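Local coordinates for CADD-like protein of unknown function (Nostoc punctiforme, PDB 3B5O) that is of unknown function but, as a CADD-like all-helical protein, probably adopts a heme-oxygenase-like fold and may act as an oxidoreductase, at residues S34-F38 against A39-Y43; D101-E104 against E105-V109. One frame throughout, in Å; residues are numbered along the deposited sequence. Where two conformers were deposited one is given.

Interaction 1 of 2, residues S34-F38 against A39-Y43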
ATOM      1  N   SER A  34       7.027  -2.768  21.820  0.50 15.70           N
ATOM      2  CA  SER A  34       7.335  -3.047  23.228  0.50 14.06           C
ATOM      3  C   SER A  34       6.690  -2.032  24.166  0.50 13.60           C
ATOM      4  O   SER A  34       6.210  -2.385  25.250  0.50 14.23           O
ATOM      5  CB  SER A  34       8.844  -3.072  23.453  0.50 15.61           C
ATOM      6  OG  SER A  34       9.414  -4.206  22.835  0.50 15.76           O
ATOM      7  N   GLN A  35       6.678  -0.772  23.751  0.50 13.03           N
ATOM      8  CA  GLN A  35       6.208   0.303  24.583  0.50 14.39           C
ATOM      9  C   GLN A  35       4.780   0.776  24.274  0.50 14.75           C
ATOM     10  O   GLN A  35       4.229   1.557  25.046  0.50 15.36           O
ATOM     11  CB  GLN A  35       7.172   1.491  24.498  0.50 15.88           C
ATOM     12  CG  GLN A  35       7.393   2.076  23.079  0.50 17.07           C
ATOM     13  CD  GLN A  35       8.750   1.725  22.459  0.50 20.78           C
ATOM     14  OE1 GLN A  35       9.526   2.628  22.150  0.50 26.95           O
ATOM     15  NE2 GLN A  35       9.038   0.431  22.254  0.50 18.12           N
ATOM     16  N   ALA A  36       4.200   0.338  23.154  1.00 15.43           N
ATOM     17  CA  ALA A  36       2.928   0.905  22.680  1.00 15.86           C
ATOM     18  C   ALA A  36       1.702   0.356  23.394  1.00 16.15           C
ATOM     19  O   ALA A  36       1.614  -0.830  23.678  1.00 17.24           O
ATOM     20  CB  ALA A  36       2.784   0.665  21.165  1.00 17.22           C
ATOM     21  N   SER A  37       0.720   1.224  23.613  1.00 16.40           N
ATOM     22  CA  SER A  37      -0.574   0.795  24.103  1.00 18.33           C
ATOM     23  C   SER A  37      -1.459   0.271  22.962  1.00 16.53           C
ATOM     24  O   SER A  37      -1.221   0.541  21.758  1.00 16.72           O
ATOM     25  CB  SER A  37      -1.260   1.951  24.810  1.00 18.51           C
ATOM     26  OG  SER A  37      -1.711   2.892  23.856  1.00 19.88           O
ATOM     27  N   PHE A  38      -2.492  -0.470  23.336  1.00 15.98           N
ATOM     28  CA  PHE A  38      -3.506  -0.936  22.401  1.00 17.09           C
ATOM     29  C   PHE A  38      -4.050   0.242  21.605  1.00 16.47           C
ATOM     30  O   PHE A  38      -4.126   0.175  20.362  1.00 17.79           O
ATOM     31  CB  PHE A  38      -4.665  -1.613  23.161  1.00 18.73           C
ATOM     32  CG  PHE A  38      -5.771  -2.090  22.271  1.00 19.22           C
ATOM     33  CD1 PHE A  38      -6.791  -1.213  21.897  1.00 22.98           C
ATOM     34  CD2 PHE A  38      -5.789  -3.385  21.782  1.00 20.28           C
ATOM     35  CE1 PHE A  38      -7.803  -1.629  21.040  1.00 23.43           C
ATOM     36  CE2 PHE A  38      -6.816  -3.814  20.942  1.00 22.32           C
ATOM     37  CZ  PHE A  38      -7.820  -2.914  20.575  1.00 21.72           C
ATOM     38  N   ALA A  39      -4.373   1.328  22.306  1.00 17.00           N
ATOM     39  CA  ALA A  39      -4.971   2.518  21.652  1.00 16.90           C
ATOM     40  C   ALA A  39      -4.046   3.074  20.578  1.00 17.37           C
ATOM     41  O   ALA A  39      -4.502   3.547  19.532  1.00 18.12           O
ATOM     42  CB  ALA A  39      -5.292   3.611  22.677  1.00 18.23           C
ATOM     43  N   GLN A  40      -2.750   3.072  20.853  1.00 16.45           N
ATOM     44  CA  GLN A  40      -1.789   3.636  19.908  1.00 15.87           C
ATOM     45  C   GLN A  40      -1.661   2.813  18.637  1.00 15.63           C
ATOM     46  O   GLN A  40      -1.579   3.370  17.540  1.00 15.57           O
ATOM     47  CB  GLN A  40      -0.428   3.842  20.595  1.00 16.97           C
ATOM     48  CG  GLN A  40      -0.467   4.965  21.600  1.00 18.52           C
ATOM     49  CD  GLN A  40       0.737   5.017  22.520  1.00 18.74           C
ATOM     50  OE1 GLN A  40       1.317   3.979  22.848  1.00 20.64           O
ATOM     51  NE2 GLN A  40       1.121   6.220  22.933  1.00 19.70           N
ATOM     52  N   ILE A  41      -1.650   1.490  18.755  1.00 14.43           N
ATOM     53  CA  ILE A  41      -1.574   0.618  17.580  1.00 15.48           C
ATOM     54  C   ILE A  41      -2.931   0.590  16.845  1.00 15.05           C
ATOM     55  O   ILE A  41      -2.981   0.516  15.622  1.00 16.19           O
ATOM     56  CB  ILE A  41      -1.031  -0.787  17.924  1.00 15.82           C
ATOM     57  CG1 ILE A  41       0.355  -0.651  18.568  1.00 15.75           C
ATOM     58  CG2 ILE A  41      -0.963  -1.694  16.697  1.00 16.72           C
ATOM     59  CD1 ILE A  41       1.377   0.188  17.775  1.00 16.67           C
ATOM     60  N   ALA A  42      -4.031   0.708  17.583  1.00 15.52           N
ATOM     61  CA  ALA A  42      -5.336   0.855  16.939  1.00 16.81           C
ATOM     62  C   ALA A  42      -5.372   2.121  16.081  1.00 15.57           C
ATOM     63  O   ALA A  42      -5.932   2.102  14.976  1.00 16.97           O
ATOM     64  CB  ALA A  42      -6.456   0.873  17.997  1.00 17.68           C
ATOM     65  N   TYR A  43      -4.784   3.208  16.575  1.00 15.28           N
ATOM     66  CA  TYR A  43      -4.667   4.456  15.814  1.00 15.42           C
ATOM     67  C   TYR A  43      -3.903   4.227  14.527  1.00 14.96           C
ATOM     68  O   TYR A  43      -4.310   4.711  13.460  1.00 15.21           O
ATOM     69  CB  TYR A  43      -3.981   5.540  16.644  1.00 16.70           C
ATOM     70  CG  TYR A  43      -3.568   6.756  15.877  1.00 15.94           C
ATOM     71  CD1 TYR A  43      -4.462   7.790  15.640  1.00 19.59           C
ATOM     72  CD2 TYR A  43      -2.302   6.854  15.319  1.00 17.46           C
ATOM     73  CE1 TYR A  43      -4.089   8.910  14.900  1.00 20.62           C
ATOM     74  CE2 TYR A  43      -1.924   7.966  14.598  1.00 19.15           C
ATOM     75  CZ  TYR A  43      -2.815   8.994  14.384  1.00 18.50           C
ATOM     76  OH  TYR A  43      -2.479  10.118  13.651  1.00 21.42           O
TER

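Interaction 2 of 2, residues D101-E104 against E105-V109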
ATOM      1  N   ASP A 101     -14.400  -4.107   8.265  1.00 23.34           N
ATOM      2  CA  ASP A 101     -15.378  -4.921   8.987  1.00 23.97           C
ATOM      3  C   ASP A 101     -14.673  -5.874   9.944  1.00 24.25           C
ATOM      4  O   ASP A 101     -15.155  -6.112  11.052  1.00 26.22           O
ATOM      5  CB  ASP A 101     -16.261  -5.720   8.019  1.00 24.44           C
ATOM      6  CG  ASP A 101     -17.375  -4.899   7.410  1.00 26.75           C
ATOM      7  OD1 ASP A 101     -17.534  -3.708   7.758  1.00 29.43           O
ATOM      8  OD2 ASP A 101     -18.110  -5.491   6.588  1.00 30.12           O
ATOM      9  N   GLY A 102     -13.541  -6.421   9.512  1.00 23.15           N
ATOM     10  CA  GLY A 102     -12.760  -7.323  10.343  1.00 24.05           C
ATOM     11  C   GLY A 102     -12.210  -6.643  11.575  1.00 24.49           C
ATOM     12  O   GLY A 102     -12.232  -7.236  12.674  1.00 25.72           O
ATOM     13  N   LEU A 103     -11.706  -5.414  11.426  1.00 24.52           N
ATOM     14  CA  LEU A 103     -11.207  -4.649  12.569  1.00 24.58           C
ATOM     15  C   LEU A 103     -12.318  -4.315  13.556  1.00 27.40           C
ATOM     16  O   LEU A 103     -12.115  -4.376  14.768  1.00 27.25           O
ATOM     17  CB  LEU A 103     -10.470  -3.371  12.128  1.00 23.76           C
ATOM     18  CG  LEU A 103      -9.167  -3.578  11.348  1.00 23.88           C
ATOM     19  CD1 LEU A 103      -8.689  -2.244  10.743  1.00 25.92           C
ATOM     20  CD2 LEU A 103      -8.046  -4.221  12.221  1.00 25.12           C
ATOM     21  N   GLU A 104     -13.491  -3.982  13.031  0.50 27.44           N
ATOM     22  CA  GLU A 104     -14.631  -3.643  13.871  0.50 30.07           C
ATOM     23  C   GLU A 104     -15.151  -4.874  14.620  0.50 28.68           C
ATOM     24  O   GLU A 104     -15.376  -4.811  15.826  0.50 30.90           O
ATOM     25  CB  GLU A 104     -15.722  -2.963  13.025  0.50 30.84           C
ATOM     26  CG  GLU A 104     -15.302  -1.555  12.588  0.50 33.33           C
ATOM     27  CD  GLU A 104     -16.258  -0.867  11.623  0.50 34.96           C
ATOM     28  OE1 GLU A 104     -17.335  -1.431  11.327  0.50 41.47           O
ATOM     29  OE2 GLU A 104     -15.919   0.250  11.164  0.50 35.84           O
ATOM     30  N   GLU A 105     -15.295  -5.992  13.915  1.00 28.74           N
ATOM     31  CA  GLU A 105     -15.814  -7.246  14.503  1.00 29.73           C
ATOM     32  C   GLU A 105     -14.840  -7.822  15.520  1.00 30.30           C
ATOM     33  O   GLU A 105     -15.238  -8.273  16.599  1.00 32.24           O
ATOM     34  CB  GLU A 105     -16.071  -8.295  13.418  1.00 30.12           C
ATOM     35  CG  GLU A 105     -16.569  -9.648  13.949  1.00 32.68           C
ATOM     36  CD  GLU A 105     -16.549 -10.750  12.904  1.00 37.26           C
ATOM     37  OE1 GLU A 105     -16.538 -10.446  11.686  1.00 47.15           O
ATOM     38  OE2 GLU A 105     -16.532 -11.940  13.301  1.00 45.03           O
ATOM     39  N   GLY A 106     -13.561  -7.807  15.171  1.00 28.86           N
ATOM     40  CA  GLY A 106     -12.530  -8.394  16.017  1.00 29.04           C
ATOM     41  C   GLY A 106     -12.162  -7.562  17.225  1.00 29.18           C
ATOM     42  O   GLY A 106     -11.951  -8.118  18.308  1.00 29.82           O
ATOM     43  N   LEU A 107     -12.098  -6.243  17.066  1.00 28.80           N
ATOM     44  CA  LEU A 107     -11.513  -5.354  18.066  1.00 29.50           C
ATOM     45  C   LEU A 107     -12.424  -4.269  18.619  1.00 32.05           C
ATOM     46  O   LEU A 107     -12.065  -3.613  19.604  1.00 34.64           O
ATOM     47  CB  LEU A 107     -10.291  -4.652  17.459  1.00 28.94           C
ATOM     48  CG  LEU A 107      -9.202  -5.557  16.901  1.00 27.67           C
ATOM     49  CD1 LEU A 107      -8.157  -4.710  16.169  1.00 29.31           C
ATOM     50  CD2 LEU A 107      -8.552  -6.381  18.026  1.00 28.65           C
ATOM     51  N   GLY A 108     -13.570  -4.038  17.989  1.00 31.41           N
ATOM     52  CA  GLY A 108     -14.369  -2.866  18.313  1.00 33.90           C
ATOM     53  C   GLY A 108     -13.653  -1.582  17.909  1.00 35.47           C
ATOM     54  O   GLY A 108     -13.930  -0.512  18.450  1.00 37.79           O
ATOM     55  N   VAL A 109     -12.727  -1.695  16.958  1.00 35.25           N
ATOM     56  CA  VAL A 109     -12.003  -0.542  16.432  1.00 34.85           C
ATOM     57  C   VAL A 109     -12.731  -0.135  15.171  1.00 32.91           C
ATOM     58  O   VAL A 109     -12.733  -0.869  14.185  1.00 32.73           O
ATOM     59  CB  VAL A 109     -10.522  -0.868  16.116  1.00 33.53           C
ATOM     60  CG1 VAL A 109      -9.845   0.296  15.369  1.00 34.23           C
ATOM     61  CG2 VAL A 109      -9.765  -1.176  17.398  1.00 35.85           C
TER

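Interaction 1 of 2, residues S34-F38 against A39-Y43
A glutamine fills the return position of a capping box here: the extended side chain of Q40 runs back toward the N-terminal end of its helix, and its OE1 accepts the backbone N-H of S37 at 2.9 Å in a nearly straight bond (171°). The donor comes in somewhat tilted from the plane of the amide. In exchange OG of S37, the N-cap residue, accepts the N-H of Q40 at 3.2 Å, and a weak hydrogen bond runs from S37 OG to Q40 OE1, 3.4 Å. Serine suits this place because its short side chain, with OG held between backbone N and carbonyl carbon (chi1 73°), caps a first-turn N-H whose other bond here, to S37 O, is weak and bent. The regular helical ladder then starts, with I41 N on S37 O and A42 N on F38 O. Replacing Q40 by an alanine would probably leave the S37 N-H without its acceptor and the loop before the helix less firmly tied down. Beside the polar cap, A36 CB packs on I41 CD1 at 3.7 Å. With CG anti to the backbone N (chi1 179°), F38 carries its ring along the helix, where CE1 lies 4.2 Å from A42 CB. Q40 NE2 bonds to S232 OG and Q40 touches I230 of helix 204-230, while F38 and I41 lean on L163 of helix 135-163, so both helices hold the start of helix 38-68.

Interaction 2 of 2, residues D101-E104 against E105-V109
L103 and L107, one turn apart, lie side by side and point the same way, with L103 CD2 4.0 Å from L107 CD1; they form the apolar face of the last turns of helix 95-107. In both, CG stands anti to the carbonyl carbon (chi1 -66° and -56°), which keeps the two branched ends alongside one another. Ordinary helical bonds link E105 N to D101 O, and G106 N to G102 O at 2.9 Å. The tight spot is G106, where a beta carbon would come 3.0 Å from G102 O, so a residue without a side chain suits it. Toward the end of the helix the bonds bend, L107 N reaching L103 O at 3.0 Å and G108 N reaching E104 O at 2.9 Å, each donor well above the carbonyl plane. G108 turns to positive phi (67°), a conformation that glycine adopts without the strain a side chain would bring, and so the chain leaves the helix. It then doubles back, and V109 O comes 3.4 Å from E104 CA, a CA-H...O contact. The other side is looser. D101 and E105 are exposed, and the carboxylate of E105 is carried away from the turn on an extended chain, while E105 CB rests 3.3 Å from D101 O; charged side chains suit such a solvent-facing flank. L103 packs on M45 of helix 38-68 and V160 of helix 135-163, L107 meets L163, and V109 touches Q46, so the closing turn and the residues after it join the end of helix 95-107 to both of those helices.

Overall arrangement
Interactions 1 and 2 treat opposite ends of two helices: 34-43 opens helix 38-68, whereas 101-109 closes helix 95-107. Both are partly buried and lie on the same side of the chain's centre, their own centres about 16 Å apart. The start adds reciprocal serine and glutamine side-chain bonds to its backbone ladder, whereas the hydrogen bonds within the end are all backbone ones, joined by a glycine turn and leucine packing. The two meet directly through apolar groups: V109 CG2 lies 3.9 Å from A42 CB and 4.1 Å from F38 CZ. L163 of helix 135-163 is common to both, and interaction 1 also reaches helix 204-230 through Q40 and Y43.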